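Local coordinates for fatty acid-binding protein homolog (Ascaris suum, PDB 6I8X), which binds fatty acids inside a beta-barrel and may sequester potentially toxic fatty acids and their peroxidation products or help maintain the impermeable lipid layer of the eggshell, at residues 19-25 with 141-147; 27-32 with 135-140; 93-97 with 108-113. One frame throughout, in Å; residues are numbered along the deposited sequence.

Contact 1. Residues 19-25 with 141-147; sequences LERDENF and STSRYYK. With VCA (vaccenic acid), chain C.
A salt bridge, Arg144 NH1 to Asp22 OD2 at 2.8 Å, joins 19-25 to 141-147. On the other face of the sheet Arg21 NH1 reaches Glu23 OE1 at 3.2 Å, a salt bridge within its own strand. The strands run antiparallel, their axes 4.5 Å apart at 155°. Glu20 N donates to Tyr145 O (2.9 Å) and Tyr145 N to Arg21 O (2.7 Å), so Glu20 and Arg21 both face Tyr145. This is a classic beta bulge: it shifts the register by one between the Leu19-Tyr146 and Asp22-Arg144 pairs, both non-hydrogen-bonded. Glu20, at -112/-42, has the backbone conformation usual for its position 1. Beyond it, Glu23 N meets Ser143 O at 2.9 Å, Thr142 OG1 donates to Glu23 O at 2.7 Å, and Asn24 ND2 to Ser141 O at 2.9 Å. Here the first and last strands pair, as in the FABP fold, joining the N-terminal and C-terminal parts of the barrel wall. Arg144 and Tyr146 line the vaccenic acid pocket, Tyr146 OH lying 2.7 Å from VCA O1. The Arg144 guanidinium lies flat on Phe25 (centres 3.9 Å apart, planes at 17°), with Leu19 CD2 over its opposite face, 3.5 Å from NH1. Arg21, chi1 p, stacks likewise on the Tyr145 ring at 4.0 Å and 16°. Leu19 CB packs 3.7 Å from Tyr146 CE2.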
loop_
_atom_site.group_PDB
_atom_site.type_symbol
_atom_site.label_atom_id
_atom_site.label_comp_id
_atom_site.label_asym_id
_atom_site.label_seq_id
_atom_site.Cartn_x
_atom_site.Cartn_y
_atom_site.Cartn_z
ATOM N N LEU A 19 -7.118 5.300 -8.113
ATOM C CA LEU A 19 -6.246 4.872 -9.221
ATOM C C LEU A 19 -6.758 5.435 -10.568
ATOM O O LEU A 19 -7.898 5.173 -10.980
ATOM C CB LEU A 19 -6.140 3.337 -9.270
ATOM C CG LEU A 19 -5.369 2.753 -10.486
ATOM C CD1 LEU A 19 -3.840 3.061 -10.403
ATOM C CD2 LEU A 19 -5.628 1.284 -10.619
ATOM N N GLU A 20 -5.878 6.199 -11.244
ATOM C CA GLU A 20 -6.144 6.885 -12.503
ATOM C C GLU A 20 -5.348 6.309 -13.686
ATOM O O GLU A 20 -5.878 6.202 -14.779
ATOM C CB GLU A 20 -5.808 8.376 -12.328
ATOM C CG GLU A 20 -6.997 9.283 -12.605
ATOM C CD GLU A 20 -6.725 10.762 -12.789
ATOM O OE1 GLU A 20 -5.613 11.133 -13.235
ATOM O OE2 GLU A 20 -7.666 11.552 -12.543
ATOM N N ARG A 21 -4.068 5.995 -13.477
ATOM C CA ARG A 21 -3.144 5.495 -14.496
ATOM C C ARG A 21 -1.903 4.908 -13.849
ATOM O O ARG A 21 -1.650 5.133 -12.685
ATOM C CB ARG A 21 -2.740 6.621 -15.500
ATOM C CG ARG A 21 -1.969 7.785 -14.896
ATOM C CD ARG A 21 -1.479 8.742 -15.965
ATOM N NE ARG A 21 -0.632 9.806 -15.408
ATOM C CZ ARG A 21 0.701 9.787 -15.384
ATOM N NH1 ARG A 21 1.368 8.752 -15.885
ATOM N NH2 ARG A 21 1.375 10.803 -14.860
ATOM N N ASP A 22 -1.120 4.188 -14.618
ATOM C CA ASP A 22 0.120 3.577 -14.184
ATOM C C ASP A 22 1.079 3.510 -15.358
ATOM O O ASP A 22 0.715 3.880 -16.471
ATOM C CB ASP A 22 -0.148 2.186 -13.576
ATOM C CG ASP A 22 -0.975 1.239 -14.427
ATOM O OD1 ASP A 22 -0.977 1.391 -15.663
ATOM O OD2 ASP A 22 -1.550 0.304 -13.869
ATOM N N GLU A 23 2.309 3.070 -15.105
ATOM C CA GLU A 23 3.373 2.961 -16.104
ATOM C C GLU A 23 4.055 1.647 -15.860
ATOM O O GLU A 23 4.430 1.377 -14.714
ATOM C CB GLU A 23 4.423 4.066 -15.877
ATOM C CG GLU A 23 4.063 5.453 -16.388
ATOM C CD GLU A 23 4.899 6.601 -15.829
ATOM O OE1 GLU A 23 4.461 7.765 -15.975
ATOM O OE2 GLU A 23 5.968 6.343 -15.224
ATOM N N ASN A 24 4.225 0.824 -16.920
ATOM C CA ASN A 24 4.941 -0.455 -16.867
ATOM C C ASN A 24 4.368 -1.481 -15.861
ATOM O O ASN A 24 5.109 -2.349 -15.382
ATOM C CB ASN A 24 6.457 -0.197 -16.594
ATOM C CG ASN A 24 7.364 -1.259 -17.195
ATOM O OD1 ASN A 24 7.098 -1.809 -18.279
ATOM N ND2 ASN A 24 8.403 -1.631 -16.467
ATOM N N PHE A 25 3.061 -1.399 -15.537
ATOM C CA PHE A 25 2.482 -2.357 -14.572
ATOM C C PHE A 25 2.459 -3.794 -15.107
ATOM O O PHE A 25 2.693 -4.721 -14.344
ATOM C CB PHE A 25 1.094 -1.908 -14.051
ATOM C CG PHE A 25 0.579 -2.633 -12.821
ATOM C CD1 PHE A 25 1.423 -2.900 -11.740
ATOM C CD2 PHE A 25 -0.767 -2.981 -12.707
ATOM C CE1 PHE A 25 0.942 -3.557 -10.600
ATOM C CE2 PHE A 25 -1.251 -3.626 -11.560
ATOM C CZ PHE A 25 -0.398 -3.897 -10.512
ATOM N N SER A 141 10.604 -2.063 -12.706
ATOM C CA SER A 141 9.933 -1.006 -11.929
ATOM C C SER A 141 8.607 -0.559 -12.538
ATOM O O SER A 141 8.433 -0.605 -13.753
ATOM C CB SER A 141 10.844 0.211 -11.766
ATOM O OG SER A 141 11.905 -0.085 -10.879
ATOM N N THR A 142 7.691 -0.088 -11.676
ATOM C CA THR A 142 6.359 0.405 -12.032
ATOM C C THR A 142 5.920 1.532 -11.078
ATOM O O THR A 142 6.326 1.542 -9.921
ATOM C CB THR A 142 5.331 -0.755 -12.120
ATOM O OG1 THR A 142 4.099 -0.231 -12.612
ATOM C CG2 THR A 142 5.077 -1.455 -10.765
ATOM N N SER A 143 5.125 2.483 -11.588
ATOM C CA SER A 143 4.542 3.601 -10.833
ATOM C C SER A 143 3.045 3.598 -11.118
ATOM O O SER A 143 2.657 3.442 -12.268
ATOM C CB SER A 143 5.141 4.935 -11.274
ATOM O OG SER A 143 6.445 5.029 -10.744
ATOM N N ARG A 144 2.219 3.725 -10.080
ATOM C CA ARG A 144 0.748 3.733 -10.172
ATOM C C ARG A 144 0.346 5.061 -9.564
ATOM O O ARG A 144 0.814 5.401 -8.471
ATOM C CB ARG A 144 0.138 2.554 -9.360
ATOM C CG ARG A 144 0.628 1.151 -9.757
ATOM C CD ARG A 144 -0.376 0.430 -10.648
ATOM N NE ARG A 144 -1.379 -0.262 -9.860
ATOM C CZ ARG A 144 -2.539 -0.711 -10.319
ATOM N NH1 ARG A 144 -2.863 -0.555 -11.599
ATOM N NH2 ARG A 144 -3.372 -1.344 -9.513
ATOM N N TYR A 145 -0.495 5.821 -10.288
ATOM C CA TYR A 145 -0.939 7.180 -9.962
ATOM C C TYR A 145 -2.375 7.208 -9.439
ATOM O O TYR A 145 -3.293 6.844 -10.157
ATOM C CB TYR A 145 -0.719 8.127 -11.183
ATOM C CG TYR A 145 0.736 8.167 -11.618
ATOM C CD1 TYR A 145 1.262 7.189 -12.460
ATOM C CD2 TYR A 145 1.606 9.131 -11.119
ATOM C CE1 TYR A 145 2.609 7.178 -12.804
ATOM C CE2 TYR A 145 2.953 9.142 -11.475
ATOM C CZ TYR A 145 3.451 8.162 -12.315
ATOM O OH TYR A 145 4.776 8.169 -12.675
ATOM N N TYR A 146 -2.548 7.663 -8.182
ATOM C CA TYR A 146 -3.832 7.769 -7.453
ATOM C C TYR A 146 -4.129 9.226 -7.183
ATOM O O TYR A 146 -3.366 9.924 -6.500
ATOM C CB TYR A 146 -3.768 7.022 -6.102
ATOM C CG TYR A 146 -3.543 5.535 -6.210
ATOM C CD1 TYR A 146 -2.271 5.018 -6.457
ATOM C CD2 TYR A 146 -4.585 4.636 -5.992
ATOM C CE1 TYR A 146 -2.057 3.644 -6.561
ATOM C CE2 TYR A 146 -4.375 3.259 -6.050
ATOM C CZ TYR A 146 -3.113 2.770 -6.363
ATOM O OH TYR A 146 -2.888 1.422 -6.445
ATOM N N LYS A 147 -5.210 9.687 -7.766
ATOM C CA LYS A 147 -5.667 11.064 -7.693
ATOM C C LYS A 147 -6.353 11.280 -6.359
ATOM O O LYS A 147 -7.255 10.522 -6.012
ATOM C CB LYS A 147 -6.609 11.350 -8.887
ATOM C CG LYS A 147 -7.161 12.762 -8.988
ATOM C CD LYS A 147 -6.273 13.686 -9.802
ATOM C CE LYS A 147 -6.946 14.987 -10.174
ATOM N NZ LYS A 147 -6.928 15.951 -9.052
HETATM O O2 VCA C . -2.245 -2.193 -4.002
HETATM C C1 VCA C . -2.819 -2.127 -5.182
HETATM O O1 VCA C . -3.273 -1.105 -5.637
HETATM C C2 VCA C . -2.856 -3.431 -5.928
HETATM C C3 VCA C . -4.127 -3.687 -6.731
HETATM C C4 VCA C . -4.268 -5.143 -7.146
HETATM C C5 VCA C . -5.431 -5.444 -8.069
HETATM C C6 VCA C . -6.720 -5.776 -7.345
HETATM C C7 VCA C . -7.907 -5.877 -8.282
HETATM C C8 VCA C . -8.087 -7.184 -9.037
HETATM C C9 VCA C . -8.789 -8.272 -8.249
HETATM C C10 VCA C . -8.835 -9.611 -8.994
HETATM C C11 VCA C . -8.844 -10.804 -8.086
HETATM C C12 VCA C . -7.831 -11.224 -7.350
HETATM C C13 VCA C . -6.473 -10.587 -7.265
HETATM C C14 VCA C . -5.439 -11.439 -6.530
HETATM C C15 VCA C . -4.024 -10.881 -6.579
HETATM C C16 VCA C . -3.849 -9.485 -5.996
HETATM C C17 VCA C . -2.409 -9.007 -5.994
HETATM C C18 VCA C . -2.182 -7.798 -5.126
#

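Contact 2. Residues 27-32 with 135-140; sequences EYLKAR and MSWKGV
Tyr28, Trp137 and Ala31 carry most of the meeting between segment 27-31 of helix 25-31 and the strand end and turn 135-140. The segment axes of 27-31 and 135-137 approach to 8.3 Å at 44°, and no hydrogen bond crosses between the segments. Tyr28 (chi1 t) reaches across to the strand, its ring edge toward Ser136, bringing CE2 to 3.6 Å from Met135 CE and CE1 to 3.7 Å from Trp137 CB. Met135 SD is 5.0 Å from the centroid of the Tyr28 ring, an oblique Met-aromatic contact. Trp137, also chi1 t, offers one ring face to Arg32. The guanidinium lies flat on the indole, with CZ 3.7 Å from the centroid of the six-membered ring (cation-pi), while Arg32 CD makes a CH-pi contact with the five-membered ring at 3.6 Å. Ala31 points at the turn: its CB is 4.0 Å from Val140 CB, and its O is 3.3 Å from Trp137 CD1. Trp137-Val140 is a type I' hairpin turn, closed by Trp137 N to Val140 O and Val140 N to Trp137 O, both 2.9 Å; Lys138 and Gly139 have positive phi. The helix thus leans on the hairpin of strands 130-137 and 140-148, while Glu120 of strand 119-127 hydrogen-bonds Tyr28 OH and forms a salt bridge with Arg32, which also bridges to Asp118, and Leu29 turns to helix 36-43.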
loop_
_atom_site.group_PDB
_atom_site.type_symbol
_atom_site.label_atom_id
_atom_site.label_comp_id
_atom_site.label_asym_id
_atom_site.label_seq_id
_atom_site.Cartn_x
_atom_site.Cartn_y
_atom_site.Cartn_z
ATOM N N GLU A 27 4.667 -5.440 -17.300
ATOM C CA GLU A 27 5.961 -6.123 -17.213
ATOM C C GLU A 27 6.312 -6.460 -15.763
ATOM O O GLU A 27 6.922 -7.502 -15.508
ATOM C CB GLU A 27 7.082 -5.329 -17.923
ATOM C CG GLU A 27 8.243 -6.191 -18.429
ATOM C CD GLU A 27 7.951 -7.392 -19.323
ATOM O OE1 GLU A 27 6.942 -7.374 -20.066
ATOM O OE2 GLU A 27 8.757 -8.352 -19.290
ATOM N N TYR A 28 5.895 -5.594 -14.816
ATOM C CA TYR A 28 6.092 -5.810 -13.387
ATOM C C TYR A 28 5.340 -7.052 -12.942
ATOM O O TYR A 28 5.904 -7.854 -12.217
ATOM C CB TYR A 28 5.636 -4.589 -12.548
ATOM C CG TYR A 28 5.499 -4.926 -11.075
ATOM C CD1 TYR A 28 6.615 -4.955 -10.237
ATOM C CD2 TYR A 28 4.275 -5.317 -10.541
ATOM C CE1 TYR A 28 6.496 -5.288 -8.887
ATOM C CE2 TYR A 28 4.154 -5.696 -9.203
ATOM C CZ TYR A 28 5.263 -5.654 -8.376
ATOM O OH TYR A 28 5.131 -5.986 -7.056
ATOM N N LEU A 29 4.051 -7.178 -13.329
ATOM C CA LEU A 29 3.200 -8.324 -12.986
ATOM C C LEU A 29 3.743 -9.607 -13.594
ATOM O O LEU A 29 3.662 -10.663 -12.976
ATOM C CB LEU A 29 1.726 -8.093 -13.383
ATOM C CG LEU A 29 0.973 -6.995 -12.613
ATOM C CD1 LEU A 29 -0.377 -6.740 -13.247
ATOM C CD2 LEU A 29 0.813 -7.345 -11.106
ATOM N N LYS A 30 4.353 -9.490 -14.771
ATOM C CA LYS A 30 5.017 -10.581 -15.479
ATOM C C LYS A 30 6.262 -11.043 -14.693
ATOM O O LYS A 30 6.428 -12.245 -14.482
ATOM C CB LYS A 30 5.396 -10.139 -16.895
ATOM C CG LYS A 30 5.095 -11.196 -17.914
ATOM C CD LYS A 30 5.244 -10.676 -19.323
ATOM C CE LYS A 30 5.539 -11.831 -20.216
ATOM N NZ LYS A 30 5.706 -11.410 -21.623
ATOM N N ALA A 31 7.095 -10.088 -14.208
ATOM C CA ALA A 31 8.306 -10.391 -13.424
ATOM C C ALA A 31 7.938 -11.108 -12.110
ATOM O O ALA A 31 8.655 -11.990 -11.656
ATOM C CB ALA A 31 9.100 -9.114 -13.150
ATOM N N ARG A 32 6.776 -10.771 -11.568
ATOM C CA ARG A 32 6.170 -11.319 -10.362
ATOM C C ARG A 32 5.545 -12.720 -10.605
ATOM O O ARG A 32 5.179 -13.391 -9.651
ATOM C CB ARG A 32 5.121 -10.308 -9.845
ATOM C CG ARG A 32 4.876 -10.314 -8.334
ATOM C CD ARG A 32 6.020 -9.721 -7.553
ATOM N NE ARG A 32 5.780 -9.692 -6.108
ATOM C CZ ARG A 32 6.004 -10.702 -5.273
ATOM N NH1 ARG A 32 6.416 -11.876 -5.732
ATOM N NH2 ARG A 32 5.786 -10.557 -3.977
ATOM N N MET A 135 6.845 0.285 -7.156
ATOM C CA MET A 135 7.181 -1.112 -6.891
ATOM C C MET A 135 8.267 -1.545 -7.850
ATOM O O MET A 135 8.343 -1.035 -8.970
ATOM C CB MET A 135 5.955 -2.018 -7.085
ATOM C CG MET A 135 4.749 -1.547 -6.360
ATOM S SD MET A 135 3.344 -1.373 -7.428
ATOM C CE MET A 135 2.626 -3.025 -7.280
ATOM N N SER A 136 9.070 -2.526 -7.421
ATOM C CA SER A 136 10.177 -3.087 -8.177
ATOM C C SER A 136 10.329 -4.573 -7.895
ATOM O O SER A 136 10.322 -4.979 -6.725
ATOM C CB SER A 136 11.471 -2.360 -7.824
ATOM O OG SER A 136 12.410 -2.502 -8.872
ATOM N N TRP A 137 10.483 -5.387 -8.965
ATOM C CA TRP A 137 10.714 -6.832 -8.835
ATOM C C TRP A 137 11.650 -7.318 -9.915
ATOM O O TRP A 137 11.392 -7.069 -11.091
ATOM C CB TRP A 137 9.395 -7.616 -8.863
ATOM C CG TRP A 137 9.515 -9.010 -8.321
ATOM C CD1 TRP A 137 9.573 -10.168 -9.041
ATOM C CD2 TRP A 137 9.585 -9.391 -6.940
ATOM N NE1 TRP A 137 9.647 -11.246 -8.196
ATOM C CE2 TRP A 137 9.644 -10.802 -6.899
ATOM C CE3 TRP A 137 9.557 -8.677 -5.722
ATOM C CZ2 TRP A 137 9.697 -11.516 -5.690
ATOM C CZ3 TRP A 137 9.591 -9.384 -4.527
ATOM C CH2 TRP A 137 9.667 -10.785 -4.514
ATOM N N LYS A 138 12.763 -7.991 -9.527
ATOM C CA LYS A 138 13.776 -8.524 -10.463
ATOM C C LYS A 138 14.279 -7.461 -11.483
ATOM O O LYS A 138 14.460 -7.772 -12.665
ATOM C CB LYS A 138 13.235 -9.766 -11.204
ATOM C CG LYS A 138 12.868 -10.944 -10.319
ATOM C CD LYS A 138 12.180 -12.025 -11.144
ATOM C CE LYS A 138 12.031 -13.328 -10.398
ATOM N NZ LYS A 138 11.396 -14.376 -11.247
ATOM N N GLY A 139 14.463 -6.222 -11.023
ATOM C CA GLY A 139 14.902 -5.107 -11.860
ATOM C C GLY A 139 13.796 -4.411 -12.648
ATOM O O GLY A 139 14.067 -3.417 -13.335
ATOM N N VAL A 140 12.544 -4.921 -12.568
ATOM C CA VAL A 140 11.411 -4.336 -13.295
ATOM C C VAL A 140 10.613 -3.377 -12.379
ATOM O O VAL A 140 10.042 -3.829 -11.393
ATOM C CB VAL A 140 10.517 -5.416 -13.994
ATOM C CG1 VAL A 140 9.306 -4.776 -14.656
ATOM C CG2 VAL A 140 11.325 -6.232 -15.017
#

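Contact 3. Residues 93-97 with 108-113; sequences QHKIT and ETHIKV
The beta hairpin of strands 93-100 and 105-112 forms part of the barrel wall, and 93-97 with 108-113 are its antiparallel ladder away from the connecting turn. The segment axes lie 4.5 Å apart at 152°. Two hydrogen-bonded pairs set the register: Lys95 N to Ile111 O, 2.8 Å, with Ile111 N to Lys95 O, 2.9 Å; and Thr97 N to Thr109 O with Thr109 N to Thr97 O, both 3.0 Å. Val113 N adds a bond to Gln93 O at 3.2 Å. His94-Lys112 and Ile96-His110 are non-hydrogen-bonded pairs sharing one face. There a polar chain crosses diagonally from His94 ND1 to His110 ND1, hydrogen-bonded at 2.9 Å, then continues along the strand, His110 NE2 donating to Glu108 OE2 at 2.7 Å. Asp90 holds the far nitrogen of His94, and Tyr124 takes Glu108 OE1. Polar side chains on the inner face fit the FABP fold, whose cavity is partly polar. Ile96 CG1 sits 4.0 Å from the centroid of the His110 ring, a CH-pi contact over its face.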
loop_
_atom_site.group_PDB
_atom_site.type_symbol
_atom_site.label_atom_id
_atom_site.label_comp_id
_atom_site.label_asym_id
_atom_site.label_seq_id
_atom_site.Cartn_x
_atom_site.Cartn_y
_atom_site.Cartn_z
ATOM N N GLN A 93 -2.941 -14.526 4.349
ATOM C CA GLN A 93 -2.398 -13.816 5.498
ATOM C C GLN A 93 -0.989 -13.332 5.185
ATOM O O GLN A 93 -0.178 -14.085 4.647
ATOM C CB GLN A 93 -2.367 -14.738 6.729
ATOM C CG GLN A 93 -3.749 -15.144 7.226
ATOM C CD GLN A 93 -4.449 -13.995 7.887
ATOM O OE1 GLN A 93 -4.030 -13.500 8.933
ATOM N NE2 GLN A 93 -5.532 -13.548 7.278
ATOM N N HIS A 94 -0.705 -12.076 5.514
ATOM C CA HIS A 94 0.600 -11.454 5.301
ATOM C C HIS A 94 0.984 -10.751 6.575
ATOM O O HIS A 94 0.106 -10.304 7.309
ATOM C CB HIS A 94 0.535 -10.345 4.195
ATOM C CG HIS A 94 0.463 -10.809 2.770
ATOM N ND1 HIS A 94 0.698 -9.930 1.723
ATOM C CD2 HIS A 94 0.142 -12.022 2.252
ATOM C CE1 HIS A 94 0.525 -10.633 0.611
ATOM N NE2 HIS A 94 0.210 -11.899 0.877
ATOM N N LYS A 95 2.286 -10.584 6.795
ATOM C CA LYS A 95 2.832 -9.762 7.848
ATOM C C LYS A 95 3.087 -8.410 7.157
ATOM O O LYS A 95 3.750 -8.347 6.116
ATOM C CB LYS A 95 4.109 -10.382 8.450
ATOM C CG LYS A 95 3.782 -11.525 9.420
ATOM C CD LYS A 95 4.988 -11.974 10.222
ATOM C CE LYS A 95 4.676 -13.123 11.163
ATOM N NZ LYS A 95 3.663 -12.763 12.199
ATOM N N ILE A 96 2.435 -7.351 7.658
ATOM C CA ILE A 96 2.534 -6.015 7.071
ATOM C C ILE A 96 3.141 -5.018 8.048
ATOM O O ILE A 96 2.810 -5.026 9.221
ATOM C CB ILE A 96 1.153 -5.514 6.543
ATOM C CG1 ILE A 96 0.452 -6.598 5.636
ATOM C CG2 ILE A 96 1.285 -4.124 5.851
ATOM C CD1 ILE A 96 -1.085 -6.428 5.420
ATOM N N THR A 97 3.962 -4.106 7.526
ATOM C CA THR A 97 4.502 -3.002 8.282
ATOM C C THR A 97 4.464 -1.759 7.420
ATOM O O THR A 97 5.094 -1.740 6.366
ATOM C CB THR A 97 5.965 -3.255 8.750
ATOM O OG1 THR A 97 6.115 -4.577 9.273
ATOM C CG2 THR A 97 6.436 -2.211 9.750
ATOM N N GLU A 108 5.458 0.228 2.720
ATOM C CA GLU A 108 4.506 -0.801 3.103
ATOM C C GLU A 108 5.160 -2.110 2.691
ATOM O O GLU A 108 5.330 -2.393 1.497
ATOM C CB GLU A 108 3.160 -0.584 2.382
ATOM C CG GLU A 108 2.087 -1.617 2.684
ATOM C CD GLU A 108 0.797 -1.480 1.879
ATOM O OE1 GLU A 108 0.596 -0.432 1.228
ATOM O OE2 GLU A 108 -0.033 -2.415 1.922
ATOM N N THR A 109 5.557 -2.889 3.685
ATOM C CA THR A 109 6.246 -4.141 3.478
ATOM C C THR A 109 5.317 -5.302 3.795
ATOM O O THR A 109 4.658 -5.312 4.835
ATOM C CB THR A 109 7.550 -4.133 4.299
ATOM O OG1 THR A 109 8.247 -2.912 4.013
ATOM C CG2 THR A 109 8.462 -5.349 4.000
ATOM N N HIS A 110 5.264 -6.270 2.875
ATOM C CA HIS A 110 4.482 -7.496 3.000
ATOM C C HIS A 110 5.413 -8.680 3.026
ATOM O O HIS A 110 6.356 -8.760 2.233
ATOM C CB HIS A 110 3.495 -7.666 1.834
ATOM C CG HIS A 110 2.387 -6.661 1.815
ATOM N ND1 HIS A 110 1.058 -7.058 1.777
ATOM C CD2 HIS A 110 2.436 -5.311 1.790
ATOM C CE1 HIS A 110 0.347 -5.944 1.755
ATOM N NE2 HIS A 110 1.128 -4.868 1.775
ATOM N N ILE A 111 5.154 -9.589 3.964
ATOM C CA ILE A 111 5.845 -10.864 4.068
ATOM C C ILE A 111 4.725 -11.901 4.026
ATOM O O ILE A 111 3.803 -11.814 4.829
ATOM C CB ILE A 111 6.739 -11.026 5.339
ATOM C CG1 ILE A 111 7.794 -9.898 5.468
ATOM C CG2 ILE A 111 7.402 -12.394 5.334
ATOM C CD1 ILE A 111 8.572 -9.861 6.845
ATOM N N LYS A 112 4.790 -12.866 3.105
ATOM C CA LYS A 112 3.773 -13.921 3.065
ATOM C C LYS A 112 3.965 -14.858 4.269
ATOM O O LYS A 112 5.101 -15.205 4.599
ATOM C CB LYS A 112 3.794 -14.673 1.724
ATOM C CG LYS A 112 3.062 -13.920 0.642
ATOM C CD LYS A 112 3.266 -14.508 -0.732
ATOM C CE LYS A 112 2.656 -13.610 -1.786
ATOM N NZ LYS A 112 3.043 -14.016 -3.161
ATOM N N VAL A 113 2.866 -15.173 4.978
ATOM C CA VAL A 113 2.886 -16.049 6.152
ATOM C C VAL A 113 3.262 -17.496 5.730
ATOM O O VAL A 113 4.108 -18.134 6.372
ATOM C CB VAL A 113 1.557 -15.956 6.967
ATOM C CG1 VAL A 113 1.451 -17.068 8.020
ATOM C CG2 VAL A 113 1.422 -14.590 7.630
HETATM O O HOH W 1 7.707 -0.738 5.534
#

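In the fold
All three contacts reach the same continuous antiparallel sheet. Contacts 1 and 2 adjoin, with centres 13 Å apart: strand 15-23 leads directly into helix 25-31, and strands 130-137 and 140-148 are neighbours, so Thr142 N bonds Met135 O at 2.9 Å and Thr142 CG2 packs 3.5 Å from Tyr28 CG. Contact 3 lies across the chain's centre from contact 1, centres 22 Å apart and nearest atoms about 9 Å; contacts 2 and 3, centres 18 Å apart, come to about 4 Å at their nearest atoms. The ligand's carboxyl end lies nearest contact 1, which supplies Arg144 and Tyr146; the side chains of Met135 (contact 2) and Glu108 (contact 3) lie about 6 Å from the ligand's nearest atoms.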